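Local coordinates for beta-galactosidase (Trichoderma reesei, PDB 3OG2), which probably hydrolyses terminal non-reducing beta-D-galactose residues from beta-D-galactosides, as a glycoside hydrolase of family 35, at residues N255-T260 and R305-N310; V299-E304 and D355-S360; N393-P398 and V409-N414; N414-D419 and T446-K451. All blocks are in the same frame, centred on the assembly; numbering follows the deposited sequence. Where two conformers were deposited one is given.

Interaction 1. Residues N255-T260 and R305-N310. With MAN (alpha-D-mannopyranose), chain B.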
# COMPACT_ATOMS: atom_id res chain seq x y z
N ASN A 255 -25.88 7.73 1.19
CA ASN A 255 -25.89 6.30 0.99
C ASN A 255 -24.50 5.73 0.87
O ASN A 255 -24.46 4.54 0.56
CB ASN A 255 -26.66 5.89 -0.27
CG ASN A 255 -28.10 6.35 -0.22
OD1 ASN A 255 -28.76 6.38 0.83
ND2 ASN A 255 -28.60 6.73 -1.40
N GLY A 256 -23.43 6.43 1.16
CA GLY A 256 -22.07 5.83 1.06
C GLY A 256 -21.78 4.85 2.19
O GLY A 256 -20.90 3.97 2.05
N LEU A 257 -22.43 4.92 3.35
CA LEU A 257 -22.09 4.00 4.44
C LEU A 257 -22.67 2.64 4.16
O LEU A 257 -23.88 2.52 3.92
CB LEU A 257 -22.63 4.58 5.76
CG LEU A 257 -22.14 3.80 6.98
CD1 LEU A 257 -20.69 4.10 7.32
CD2 LEU A 257 -23.05 4.10 8.18
N PRO A 258 -21.91 1.56 4.20
CA PRO A 258 -22.55 0.23 4.02
C PRO A 258 -23.48 -0.14 5.15
O PRO A 258 -23.10 -0.10 6.34
CB PRO A 258 -21.36 -0.73 4.05
CG PRO A 258 -20.12 0.07 4.04
CD PRO A 258 -20.45 1.47 4.37
N THR A 259 -24.71 -0.52 4.81
CA THR A 259 -25.65 -0.83 5.90
C THR A 259 -26.19 -2.26 5.77
O THR A 259 -27.04 -2.61 6.57
CB THR A 259 -26.85 0.13 5.87
OG1 THR A 259 -27.51 0.02 4.60
CG2 THR A 259 -26.38 1.58 6.05
N THR A 260 -25.71 -3.06 4.81
CA THR A 260 -26.33 -4.37 4.60
C THR A 260 -25.42 -5.53 4.87
O THR A 260 -25.83 -6.67 4.68
CB THR A 260 -26.82 -4.51 3.13
OG1 THR A 260 -25.70 -4.49 2.27
CG2 THR A 260 -27.71 -3.31 2.73
N ARG A 305 -12.69 6.40 11.83
CA ARG A 305 -13.51 6.09 13.04
C ARG A 305 -14.96 5.85 12.64
O ARG A 305 -15.57 4.96 13.26
CB ARG A 305 -13.29 7.12 14.09
CG ARG A 305 -13.75 8.49 13.65
CD ARG A 305 -12.95 9.55 14.49
NE ARG A 305 -13.60 10.82 14.24
CZ ARG A 305 -13.19 12.01 14.73
NH1 ARG A 305 -12.09 12.16 15.48
NH2 ARG A 305 -13.94 13.08 14.43
N VAL A 306 -15.52 6.55 11.65
CA VAL A 306 -16.93 6.23 11.29
C VAL A 306 -17.04 4.94 10.53
O VAL A 306 -17.85 4.05 10.86
CB VAL A 306 -17.55 7.39 10.48
CG1 VAL A 306 -18.98 7.04 10.05
CG2 VAL A 306 -17.55 8.71 11.25
N PHE A 307 -16.24 4.79 9.44
CA PHE A 307 -16.44 3.60 8.62
C PHE A 307 -15.88 2.32 9.22
O PHE A 307 -16.45 1.24 9.03
CB PHE A 307 -15.80 3.80 7.22
CG PHE A 307 -16.61 4.68 6.30
CD1 PHE A 307 -16.58 6.05 6.41
CD2 PHE A 307 -17.39 4.03 5.29
CE1 PHE A 307 -17.29 6.83 5.53
CE2 PHE A 307 -18.14 4.84 4.42
CZ PHE A 307 -18.08 6.22 4.53
N TYR A 308 -14.76 2.38 9.93
CA TYR A 308 -14.20 1.12 10.47
C TYR A 308 -15.04 0.64 11.64
O TYR A 308 -15.31 -0.56 11.78
CB TYR A 308 -12.74 1.23 10.86
CG TYR A 308 -11.79 1.51 9.69
CD1 TYR A 308 -12.23 1.67 8.39
CD2 TYR A 308 -10.43 1.60 9.94
CE1 TYR A 308 -11.34 1.91 7.35
CE2 TYR A 308 -9.53 1.86 8.91
CZ TYR A 308 -10.00 2.00 7.63
OH TYR A 308 -9.10 2.25 6.62
N LYS A 309 -15.51 1.56 12.50
CA LYS A 309 -16.41 1.11 13.58
C LYS A 309 -17.74 0.64 12.99
O LYS A 309 -18.38 -0.22 13.61
CB LYS A 309 -16.61 2.25 14.58
CG LYS A 309 -15.30 2.54 15.35
CD LYS A 309 -15.44 3.72 16.30
CE LYS A 309 -14.04 4.09 16.85
NZ LYS A 309 -14.08 5.13 17.88
N ASN A 310 -18.15 1.15 11.81
CA ASN A 310 -19.35 0.59 11.19
C ASN A 310 -19.16 -0.85 10.77
O ASN A 310 -20.14 -1.61 10.68
CB ASN A 310 -19.70 1.46 9.98
CG ASN A 310 -20.99 1.05 9.34
OD1 ASN A 310 -22.06 1.11 10.00
ND2 ASN A 310 -20.92 0.64 8.07
C1 MAN B . -10.49 18.18 16.29
C2 MAN B . -11.60 17.26 16.76
C3 MAN B . -11.72 16.00 15.90
C4 MAN B . -11.86 16.43 14.45
C5 MAN B . -10.64 17.27 14.04
C6 MAN B . -10.86 17.84 12.61
O2 MAN B . -12.79 18.02 16.65
O3 MAN B . -12.84 15.23 16.30
O4 MAN B . -11.88 15.27 13.65
O5 MAN B . -10.58 18.40 14.91
O6 MAN B . -9.66 18.47 12.18
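CG lies anti to the backbone N in both Leu257 (chi1 -171°) and Asn310 (chi1 -175°), and the two side chains reach toward each other tip to tip. Each methyl of the leucine meets a different part of the amide: Leu257 CD1 lies 3.5 Å from Asn310 ND2, and Leu257 CD2 lies 3.6 Å from Asn310 OD1. The same ND2 of Asn310 donates to Pro258 O at 2.9 Å; the bond is nearly straight (167°), stays in the amide plane and falls on a lone pair in the plane of the carbonyl. An alanine in place of Asn310 would probably leave Pro258 O without this donor and open a gap beside the Leu257 methyls. Leu257 CD1 also covers one face of the Phe307 ring, offset toward the rim, in a CH-pi contact 4.1 Å from the ring centroid. At the ring edge, Gly256 O approaches Phe307 CE2 to 3.7 Å. The Pro258 side chain crosses that of Phe307 at about a right angle. Trp252 meets the same ring edge-to-face. Farther back along the helix, Arg305 NH2 donates to O3 of the chain B mannose at 3.1 Å. This is packing within the TIM-barrel domain of family 35: the loop ahead of helix 261-268 is laid against helix 301-313, fixed by one amide-to-carbonyl bond and an aliphatic-aromatic contact.

Interaction 2. Residues V299-E304 and D355-S360. With NAG (2-acetamido-2-deoxy-beta-D-glucopyranose), chain C; MAN (alpha-D-mannopyranose), chain B; MAN (alpha-D-mannopyranose), chain D; BMA (beta-D-mannopyranose), chain E.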
# COMPACT_ATOMS: atom_id res chain seq x y z
N VAL A 299 -9.61 10.07 2.80
CA VAL A 299 -9.64 8.84 3.59
C VAL A 299 -8.84 9.08 4.87
O VAL A 299 -7.76 8.53 5.08
CB VAL A 299 -9.10 7.65 2.78
CG1 VAL A 299 -9.27 6.37 3.56
CG2 VAL A 299 -9.81 7.57 1.40
N ASN A 300 -9.41 9.94 5.72
CA ASN A 300 -8.64 10.46 6.87
C ASN A 300 -9.04 9.78 8.17
O ASN A 300 -9.70 8.73 8.18
CB ASN A 300 -8.81 11.98 6.88
CG ASN A 300 -10.22 12.41 7.31
OD1 ASN A 300 -11.12 11.59 7.41
ND2 ASN A 300 -10.38 13.68 7.57
N HIS A 301 -8.63 10.36 9.30
CA HIS A 301 -8.95 9.72 10.59
C HIS A 301 -10.45 9.67 10.87
O HIS A 301 -10.93 8.79 11.59
CB HIS A 301 -8.18 10.46 11.71
CG HIS A 301 -8.65 11.85 11.94
ND1 HIS A 301 -8.30 12.94 11.19
CD2 HIS A 301 -9.49 12.29 12.93
CE1 HIS A 301 -8.92 14.03 11.70
NE2 HIS A 301 -9.64 13.66 12.74
N GLU A 302 -11.19 10.65 10.32
CA GLU A 302 -12.64 10.69 10.50
C GLU A 302 -13.29 9.54 9.75
O GLU A 302 -14.19 8.87 10.25
CB GLU A 302 -13.21 12.04 10.03
CG GLU A 302 -12.71 13.17 10.92
CD GLU A 302 -13.11 14.54 10.45
OE1 GLU A 302 -13.20 14.72 9.21
OE2 GLU A 302 -13.23 15.44 11.30
N PHE A 303 -12.84 9.37 8.50
CA PHE A 303 -13.31 8.21 7.75
C PHE A 303 -13.07 6.95 8.56
O PHE A 303 -13.90 6.05 8.65
CB PHE A 303 -12.60 8.20 6.38
CG PHE A 303 -12.55 6.80 5.79
CD1 PHE A 303 -13.61 6.33 5.04
CD2 PHE A 303 -11.46 5.95 5.95
CE1 PHE A 303 -13.60 5.04 4.50
CE2 PHE A 303 -11.42 4.67 5.45
CZ PHE A 303 -12.50 4.21 4.71
N GLU A 304 -11.86 6.79 9.13
CA GLU A 304 -11.57 5.53 9.85
C GLU A 304 -12.50 5.33 11.01
O GLU A 304 -13.06 4.25 11.24
CB GLU A 304 -10.11 5.49 10.38
CG GLU A 304 -9.12 5.48 9.20
CD GLU A 304 -7.71 5.43 9.75
OE1 GLU A 304 -7.48 6.03 10.88
OE2 GLU A 304 -6.82 4.91 9.08
N ASP A 355 3.22 9.90 10.58
CA ASP A 355 2.74 11.12 11.17
C ASP A 355 1.30 11.42 10.81
O ASP A 355 0.69 12.27 11.49
CB ASP A 355 3.63 12.28 10.68
CG ASP A 355 3.42 12.43 9.18
OD1 ASP A 355 3.71 11.54 8.38
OD2 ASP A 355 2.90 13.48 8.67
N ARG A 356 0.67 10.79 9.83
CA ARG A 356 -0.73 11.17 9.50
C ARG A 356 -1.63 10.82 10.67
O ARG A 356 -1.46 9.76 11.32
CB ARG A 356 -1.23 10.40 8.27
CG ARG A 356 -0.53 10.93 7.00
CD ARG A 356 -0.95 10.07 5.80
NE ARG A 356 -0.71 10.79 4.54
CZ ARG A 356 -0.46 10.22 3.38
NH1 ARG A 356 -0.36 8.90 3.24
NH2 ARG A 356 -0.28 11.00 2.30
N GLU A 357 -2.60 11.71 10.96
CA GLU A 357 -3.48 11.44 12.11
C GLU A 357 -4.18 10.10 12.00
O GLU A 357 -4.43 9.42 12.99
CB GLU A 357 -4.47 12.58 12.24
CG GLU A 357 -5.27 12.47 13.56
CD GLU A 357 -5.88 13.79 14.04
OE1 GLU A 357 -5.44 14.91 13.63
OE2 GLU A 357 -6.80 13.73 14.87
N LYS A 358 -4.49 9.71 10.74
CA LYS A 358 -5.20 8.44 10.55
C LYS A 358 -4.38 7.27 11.08
O LYS A 358 -4.95 6.26 11.49
CB LYS A 358 -5.58 8.18 9.06
CG LYS A 358 -4.37 8.23 8.14
CD LYS A 358 -4.75 8.06 6.69
CE LYS A 358 -5.39 6.70 6.40
NZ LYS A 358 -5.82 6.62 4.96
N TYR A 359 -3.07 7.33 11.12
CA TYR A 359 -2.27 6.25 11.74
C TYR A 359 -2.65 6.12 13.21
O TYR A 359 -2.89 5.02 13.73
CB TYR A 359 -0.75 6.53 11.53
CG TYR A 359 0.08 5.45 12.21
CD1 TYR A 359 0.48 5.56 13.55
CD2 TYR A 359 0.48 4.31 11.47
CE1 TYR A 359 1.22 4.59 14.19
CE2 TYR A 359 1.22 3.33 12.10
CZ TYR A 359 1.60 3.48 13.45
OH TYR A 359 2.34 2.53 14.12
N SER A 360 -2.58 7.26 13.93
CA SER A 360 -2.79 7.18 15.38
C SER A 360 -4.21 6.76 15.70
O SER A 360 -4.43 6.02 16.67
CB SER A 360 -2.46 8.53 16.02
OG SER A 360 -1.10 8.89 15.71
C1 NAG C . 0.81 14.61 13.83
C2 NAG C . -0.43 14.72 14.71
C3 NAG C . -1.69 14.83 13.87
C4 NAG C . -1.54 15.99 12.88
C5 NAG C . -0.26 15.78 12.05
C6 NAG C . 0.05 16.94 11.12
C7 NAG C . -0.10 13.47 16.80
C8 NAG C . -0.00 12.10 17.43
N2 NAG C . -0.52 13.50 15.54
O3 NAG C . -2.82 14.98 14.68
O4 NAG C . -2.67 15.93 11.99
O5 NAG C . 0.84 15.74 12.98
O6 NAG C . 0.04 18.17 11.82
O7 NAG C . 0.34 14.47 17.38
C1 MAN B . -10.49 18.18 16.29
C2 MAN B . -11.60 17.26 16.76
C3 MAN B . -11.72 16.00 15.90
C4 MAN B . -11.86 16.43 14.45
C5 MAN B . -10.64 17.27 14.04
C6 MAN B . -10.86 17.84 12.61
O2 MAN B . -12.79 18.02 16.65
O3 MAN B . -12.84 15.23 16.30
O4 MAN B . -11.88 15.27 13.65
O5 MAN B . -10.58 18.40 14.91
O6 MAN B . -9.66 18.47 12.18
C1 MAN D . -5.72 17.70 15.46
C2 MAN D . -7.09 17.03 15.59
C3 MAN D . -8.04 18.04 16.27
C4 MAN D . -7.46 18.45 17.65
C5 MAN D . -6.07 19.09 17.41
C6 MAN D . -5.41 19.39 18.77
O2 MAN D . -6.95 15.87 16.39
O3 MAN D . -9.29 17.33 16.51
O4 MAN D . -8.31 19.42 18.22
O5 MAN D . -5.25 18.13 16.74
O6 MAN D . -4.19 20.13 18.54
C1 BMA E . -3.23 17.11 11.72
C2 BMA E . -4.35 16.94 10.69
C3 BMA E . -5.03 18.29 10.46
C4 BMA E . -5.55 18.87 11.78
C5 BMA E . -4.36 18.94 12.78
C6 BMA E . -4.73 19.49 14.14
O2 BMA E . -5.29 15.93 11.11
O3 BMA E . -6.14 18.07 9.60
O4 BMA E . -5.99 20.21 11.51
O5 BMA E . -3.80 17.60 12.96
O6 BMA E . -5.94 18.83 14.62
O HOH W 1 -5.68 11.56 8.82
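Lys358 drives its ammonium group into a set of backbone carbonyls: NZ donates to Val299 O at 2.7 Å, in the carbonyl plane, and also to Gly345 O and Gly281 O. A bend at chi3 (-62°) swings CE of the lysine toward Val299. The Glu304 side chain crosses that of Lys358 at about a right angle, with Glu304 OE2 4.6 Å from Lys358 NZ, beyond salt-bridge range. Glu304 OE1 comes to 2.6 Å from Lys358 O, an approach of two oxygens that would be consistent with a proton on the acid. On the glycan side, the Glu357 carboxylate stacks on the His301 ring, the planes 14° apart and Glu357 OE2 over the ring centre; Glu302 CG covers the opposite face. His301 NE2 donates to O4 of the chain B mannose at 2.9 Å. That hydroxyl in turn donates to Glu302 OE2 at 2.7 Å. Both carboxylate oxygens of Glu357 are engaged as well, Glu357 OE1 accepting from O2 of the beta-mannose at 2.7 Å and Glu357 OE2 from O2 of the chain D mannose at 2.6 Å. Tyr556 OH is also hydrogen-bonded to Glu357 OE2. One water accepts weakly from both His301 N and Lys358 N, bridging the two backbones. Asn300 serves as N-cap, its OD1 taking Phe303 N at 3.0 Å, nearly straight at 170°. The contact joins the N-terminal ends of helices 301-313 and 357-370, with Val299 and Phe303 also packing on strand 275-280 of the barrel.

Interaction 3. Residues N393-P398 and V409-N414. With NAG (2-acetamido-2-deoxy-beta-D-glucopyranose), chain F.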
# COMPACT_ATOMS: atom_id res chain seq x y z
N ASN A 393 -31.37 11.39 16.74
CA ASN A 393 -30.33 11.95 15.88
C ASN A 393 -29.10 11.06 15.84
O ASN A 393 -28.11 11.39 15.17
CB ASN A 393 -29.95 13.34 16.42
CG ASN A 393 -31.17 14.26 16.31
OD1 ASN A 393 -31.56 14.58 15.18
ND2 ASN A 393 -31.67 14.59 17.49
N ILE A 394 -29.12 9.93 16.52
CA ILE A 394 -27.99 9.00 16.46
C ILE A 394 -28.58 7.62 16.19
O ILE A 394 -29.72 7.32 16.55
CB ILE A 394 -27.15 9.01 17.73
CG1 ILE A 394 -28.01 8.69 18.93
CG2 ILE A 394 -26.41 10.34 17.91
CD1 ILE A 394 -27.29 8.57 20.25
N VAL A 395 -27.73 6.83 15.52
CA VAL A 395 -28.01 5.44 15.23
C VAL A 395 -27.12 4.60 16.14
O VAL A 395 -25.92 4.91 16.31
CB VAL A 395 -27.82 5.13 13.74
CG1 VAL A 395 -27.73 3.62 13.51
CG2 VAL A 395 -28.97 5.69 12.93
N ILE A 396 -27.66 3.55 16.73
CA ILE A 396 -26.87 2.67 17.59
C ILE A 396 -27.03 1.25 17.11
O ILE A 396 -28.18 0.76 16.95
CB ILE A 396 -27.31 2.82 19.07
CG1 ILE A 396 -27.13 4.28 19.51
CG2 ILE A 396 -26.57 1.82 19.94
CD1 ILE A 396 -27.64 4.57 20.93
N THR A 397 -25.93 0.56 16.88
CA THR A 397 -25.98 -0.87 16.55
C THR A 397 -25.46 -1.67 17.71
O THR A 397 -24.32 -1.46 18.10
CB THR A 397 -25.13 -1.16 15.30
OG1 THR A 397 -25.56 -0.31 14.22
CG2 THR A 397 -25.32 -2.62 14.89
N PRO A 398 -26.27 -2.56 18.28
CA PRO A 398 -25.84 -3.40 19.39
C PRO A 398 -25.19 -4.68 18.93
O PRO A 398 -25.62 -5.28 17.94
CB PRO A 398 -27.18 -3.72 20.11
CG PRO A 398 -28.14 -3.79 18.97
CD PRO A 398 -27.70 -2.77 17.95
N VAL A 409 -22.32 0.44 18.93
CA VAL A 409 -21.65 1.38 18.05
C VAL A 409 -22.59 2.54 17.76
O VAL A 409 -23.70 2.35 17.20
CB VAL A 409 -21.21 0.67 16.74
CG1 VAL A 409 -20.50 1.71 15.84
CG2 VAL A 409 -20.35 -0.53 17.07
N VAL A 410 -22.16 3.74 18.12
CA VAL A 410 -22.98 4.94 18.00
C VAL A 410 -22.45 5.82 16.88
O VAL A 410 -21.24 6.05 16.79
CB VAL A 410 -22.94 5.72 19.34
CG1 VAL A 410 -23.85 6.94 19.25
CG2 VAL A 410 -23.27 4.83 20.54
N ARG A 411 -23.34 6.30 15.99
CA ARG A 411 -22.94 7.22 14.94
C ARG A 411 -24.05 8.26 14.80
O ARG A 411 -25.18 8.08 15.28
CB ARG A 411 -22.70 6.49 13.61
CG ARG A 411 -23.94 5.79 13.07
CD ARG A 411 -23.69 5.41 11.62
NE ARG A 411 -24.70 4.59 10.99
CZ ARG A 411 -25.79 5.12 10.43
NH1 ARG A 411 -26.04 6.43 10.44
NH2 ARG A 411 -26.65 4.28 9.83
N HIS A 412 -23.74 9.34 14.09
CA HIS A 412 -24.83 10.25 13.71
C HIS A 412 -25.79 9.54 12.76
O HIS A 412 -25.39 8.77 11.88
CB HIS A 412 -24.25 11.48 13.01
CG HIS A 412 -23.45 12.36 13.92
ND1 HIS A 412 -24.03 13.27 14.77
CD2 HIS A 412 -22.11 12.47 14.12
CE1 HIS A 412 -23.10 13.91 15.46
NE2 HIS A 412 -21.92 13.43 15.07
N ALA A 413 -27.08 9.84 12.88
CA ALA A 413 -28.06 9.23 12.00
C ALA A 413 -27.81 9.53 10.53
O ALA A 413 -27.96 8.66 9.67
CB ALA A 413 -29.47 9.74 12.35
N ASN A 414 -27.44 10.77 10.19
CA ASN A 414 -26.82 11.11 8.93
C ASN A 414 -25.32 10.88 9.13
O ASN A 414 -24.66 11.64 9.81
CB ASN A 414 -27.12 12.58 8.58
CG ASN A 414 -26.34 12.97 7.33
OD1 ASN A 414 -25.59 12.21 6.72
ND2 ASN A 414 -26.48 14.24 6.95
C1 NAG F . -25.54 14.85 6.03
C2 NAG F . -26.48 15.68 5.17
C3 NAG F . -25.68 16.54 4.20
C4 NAG F . -24.42 17.23 4.76
C5 NAG F . -23.61 16.31 5.69
C6 NAG F . -22.54 17.03 6.51
C7 NAG F . -28.61 14.48 4.72
C8 NAG F . -29.17 13.33 3.92
N2 NAG F . -27.38 14.86 4.38
O3 NAG F . -26.52 17.37 3.44
O4 NAG F . -23.62 17.56 3.65
O5 NAG F . -24.55 15.70 6.55
O6 NAG F . -23.18 17.88 7.47
O7 NAG F . -29.43 15.19 5.32
O HOH W 2 -26.64 13.72 14.83
O HOH W 3 -24.22 2.08 14.38
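Val395 and Arg411 face each other as a hydrogen-bonded pair in the antiparallel beta hairpin of strands 394-400 and 406-412. Val395 N donates to Arg411 O at 2.9 Å, and Arg411 N returns the bond to Val395 O at 2.9 Å; Thr397 and Val409 repeat this two-way pairing. Past the end of the ladder, Ala413 N donates to Asn393 O at 3.0 Å. The Arg411 side chain lies alongside Val395, with CG between its own backbone N and carbonyl carbon (chi1 62°). Its guanidinium turns a face to the valine, so that Val395 CB stands 3.9 Å above the centre of that plane. Arg411 NH1 then donates to two carbonyls just ahead in its own chain, at the end of the strand and beyond it, His412 O at 2.8 Å and Ala413 O at 3.0 Å. An alanine in place of Arg411 would probably leave those two oxygens without this donor and strip the cover from Val395. The hairpin is part of the antiparallel sheet of domain 2, where strand 406-412 also pairs with strand 450-459. On the face opposite Val395, Ile396 and Val410 form a non-hydrogen-bonded pair, side by side, with Ile396 CG1 4.0 Å from Val410 CG2; the Ile394 side chain crosses that of Val410, its CD1 3.9 Å from Val410 CG1. One water donates to Asn393 O and bonds His412 ND1, while His412 NE2 is held by Thr446 O. Beyond the strand, Asn414 ND2 carries the chain F N-acetylglucosamine.

Interaction 4. Residues N414-D419 and T446-K451. With NAG (2-acetamido-2-deoxy-beta-D-glucopyranose), chain F.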
# COMPACT_ATOMS: atom_id res chain seq x y z
N ASN A 414 -27.44 10.77 10.19
CA ASN A 414 -26.82 11.11 8.93
C ASN A 414 -25.32 10.88 9.13
O ASN A 414 -24.66 11.64 9.81
CB ASN A 414 -27.12 12.58 8.58
CG ASN A 414 -26.34 12.97 7.33
OD1 ASN A 414 -25.59 12.21 6.72
ND2 ASN A 414 -26.48 14.24 6.95
N TYR A 415 -24.80 9.80 8.56
CA TYR A 415 -23.46 9.34 8.86
C TYR A 415 -22.44 10.41 8.46
O TYR A 415 -21.30 10.32 8.96
CB TYR A 415 -23.13 7.99 8.19
CG TYR A 415 -22.61 8.15 6.77
CD1 TYR A 415 -23.47 8.36 5.69
CD2 TYR A 415 -21.25 8.09 6.53
CE1 TYR A 415 -23.03 8.52 4.41
CE2 TYR A 415 -20.76 8.26 5.26
CZ TYR A 415 -21.64 8.46 4.21
OH TYR A 415 -21.11 8.61 2.97
N SER A 416 -22.75 11.27 7.53
CA SER A 416 -21.88 12.33 7.00
C SER A 416 -21.81 13.53 7.93
O SER A 416 -20.98 14.43 7.73
CB SER A 416 -22.45 12.71 5.60
OG SER A 416 -21.82 13.93 5.14
N SER A 417 -22.72 13.60 8.90
CA SER A 417 -22.93 14.83 9.64
C SER A 417 -21.66 15.33 10.34
O SER A 417 -20.94 14.58 11.00
CB SER A 417 -23.98 14.59 10.73
OG SER A 417 -24.14 15.84 11.45
N THR A 418 -21.45 16.65 10.19
CA THR A 418 -20.34 17.27 10.90
C THR A 418 -20.86 18.05 12.09
O THR A 418 -20.10 18.79 12.72
CB THR A 418 -19.61 18.26 9.97
OG1 THR A 418 -20.55 19.19 9.44
CG2 THR A 418 -18.99 17.47 8.79
N ASP A 419 -22.14 17.89 12.42
CA ASP A 419 -22.63 18.56 13.61
C ASP A 419 -22.31 17.80 14.88
O ASP A 419 -21.89 16.64 14.87
CB ASP A 419 -24.15 18.68 13.50
CG ASP A 419 -24.52 19.61 12.36
OD1 ASP A 419 -23.73 20.54 12.10
OD2 ASP A 419 -25.56 19.40 11.73
N THR A 446 -19.29 14.49 18.47
CA THR A 446 -18.92 15.62 17.61
C THR A 446 -18.92 15.20 16.15
O THR A 446 -19.27 14.02 15.83
CB THR A 446 -17.56 16.20 18.05
OG1 THR A 446 -16.52 15.23 17.85
CG2 THR A 446 -17.59 16.55 19.54
N GLY A 447 -18.59 16.08 15.23
CA GLY A 447 -18.76 15.80 13.82
C GLY A 447 -17.91 14.63 13.32
O GLY A 447 -16.74 14.49 13.71
N ARG A 448 -18.53 13.81 12.48
CA ARG A 448 -17.82 12.65 11.86
C ARG A 448 -17.03 11.86 12.88
O ARG A 448 -15.87 11.48 12.69
CB ARG A 448 -16.96 13.13 10.69
CG ARG A 448 -17.91 13.55 9.58
CD ARG A 448 -17.19 13.99 8.32
NE ARG A 448 -18.20 14.32 7.31
CZ ARG A 448 -17.93 14.72 6.08
NH1 ARG A 448 -16.67 14.84 5.67
NH2 ARG A 448 -18.95 15.01 5.28
N ASP A 449 -17.71 11.57 13.99
CA ASP A 449 -17.17 10.67 15.01
C ASP A 449 -18.14 9.51 15.20
O ASP A 449 -19.33 9.61 14.90
CB ASP A 449 -16.92 11.42 16.32
CG ASP A 449 -15.98 10.66 17.22
OD1 ASP A 449 -15.36 9.61 16.84
OD2 ASP A 449 -15.83 11.03 18.42
N SER A 450 -17.60 8.42 15.68
CA SER A 450 -18.40 7.24 16.08
C SER A 450 -17.73 6.64 17.31
O SER A 450 -16.52 6.67 17.43
CB SER A 450 -18.43 6.26 14.92
OG SER A 450 -19.12 5.07 15.27
N LYS A 451 -18.54 6.11 18.22
CA LYS A 451 -17.99 5.57 19.46
C LYS A 451 -18.49 4.18 19.68
O LYS A 451 -19.58 3.87 19.22
CB LYS A 451 -18.42 6.42 20.67
CG LYS A 451 -17.77 7.81 20.52
CD LYS A 451 -17.40 8.46 21.82
CE LYS A 451 -17.12 9.94 21.54
NZ LYS A 451 -15.65 10.11 21.29
C1 NAG F . -25.54 14.85 6.03
C2 NAG F . -26.48 15.68 5.17
C3 NAG F . -25.68 16.54 4.20
C4 NAG F . -24.42 17.23 4.76
C5 NAG F . -23.61 16.31 5.69
C6 NAG F . -22.54 17.03 6.51
C7 NAG F . -28.61 14.48 4.72
C8 NAG F . -29.17 13.33 3.92
N2 NAG F . -27.38 14.86 4.38
O3 NAG F . -26.52 17.37 3.44
O4 NAG F . -23.62 17.56 3.65
O5 NAG F . -24.55 15.70 6.55
O6 NAG F . -23.18 17.88 7.47
O7 NAG F . -29.43 15.19 5.32
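Arg448, with the largest area buried here, grips Ser416 side-on, two nitrogens closing on one carbonyl oxygen. Arg448 NE donates to Ser416 O at 2.8 Å from above the carbonyl plane, and Arg448 NH2 reaches Ser416 O at 3.2 Å in that plane, on a lone pair. The oxygen lies close to the guanidinium plane for both bonds, which should restrain rotation of the group. CG of the arginine is anti to its carbonyl carbon (chi1 -70°), and from there the extended chain carries NE to Ser416 O. Thr418 lies alongside, pointing the same way, its CG2 over one face of the guanidinium and 3.6 Å from Arg448 NE. Outside the two segments, Arg448 NH1 donates to Ser250 O and the cation rests on Trp252 in a cation-pi contact. The loop that receives it, between strands 406-412 and 421-427 of domain 2, holds a type I beta turn from Asn414 to Ser417. Within it Asn414 OD1 accepts from Ser416 N at 3.1 Å, an Asx turn, while Thr418 N donates weakly to O6 of the chain F N-acetylglucosamine. An ST turn follows, with Ser417 OG taking Asp419 N at 3.0 Å. Gly447, lacking a CB, brings its CA to 3.5 Å from Thr418 O and to 3.4 Å from Asp419 O in two CA-H...O contacts. Next to it, Arg448 N donates to Ser417 O at 2.9 Å.

How the interactions relate
Interactions 1 and 2 share helix 301-313, with centres about 15 Å apart, and both touch the chain B mannose; Tyr308 CE1 and Phe303 CE2 pack at 3.4 Å between them. Interactions 3 and 4 share the glycosylated Asn414 and both reach the same sheet, in which strands 406-412 and 450-459 are neighbours and Val410 N lies 2.8 Å from Lys451 O. The two pairs meet where the barrel domain abuts domain 2: Arg305 NE is 2.8 Å from Arg448 O, Lys309 NZ is 2.9 Å from Ser450 O, and Leu257 CD2 packs on Arg411 NE. Interactions 2 and 3 do not touch, their nearest atoms about 9 Å apart. All four lie away from the galactose-binding residues and border attached glycans instead.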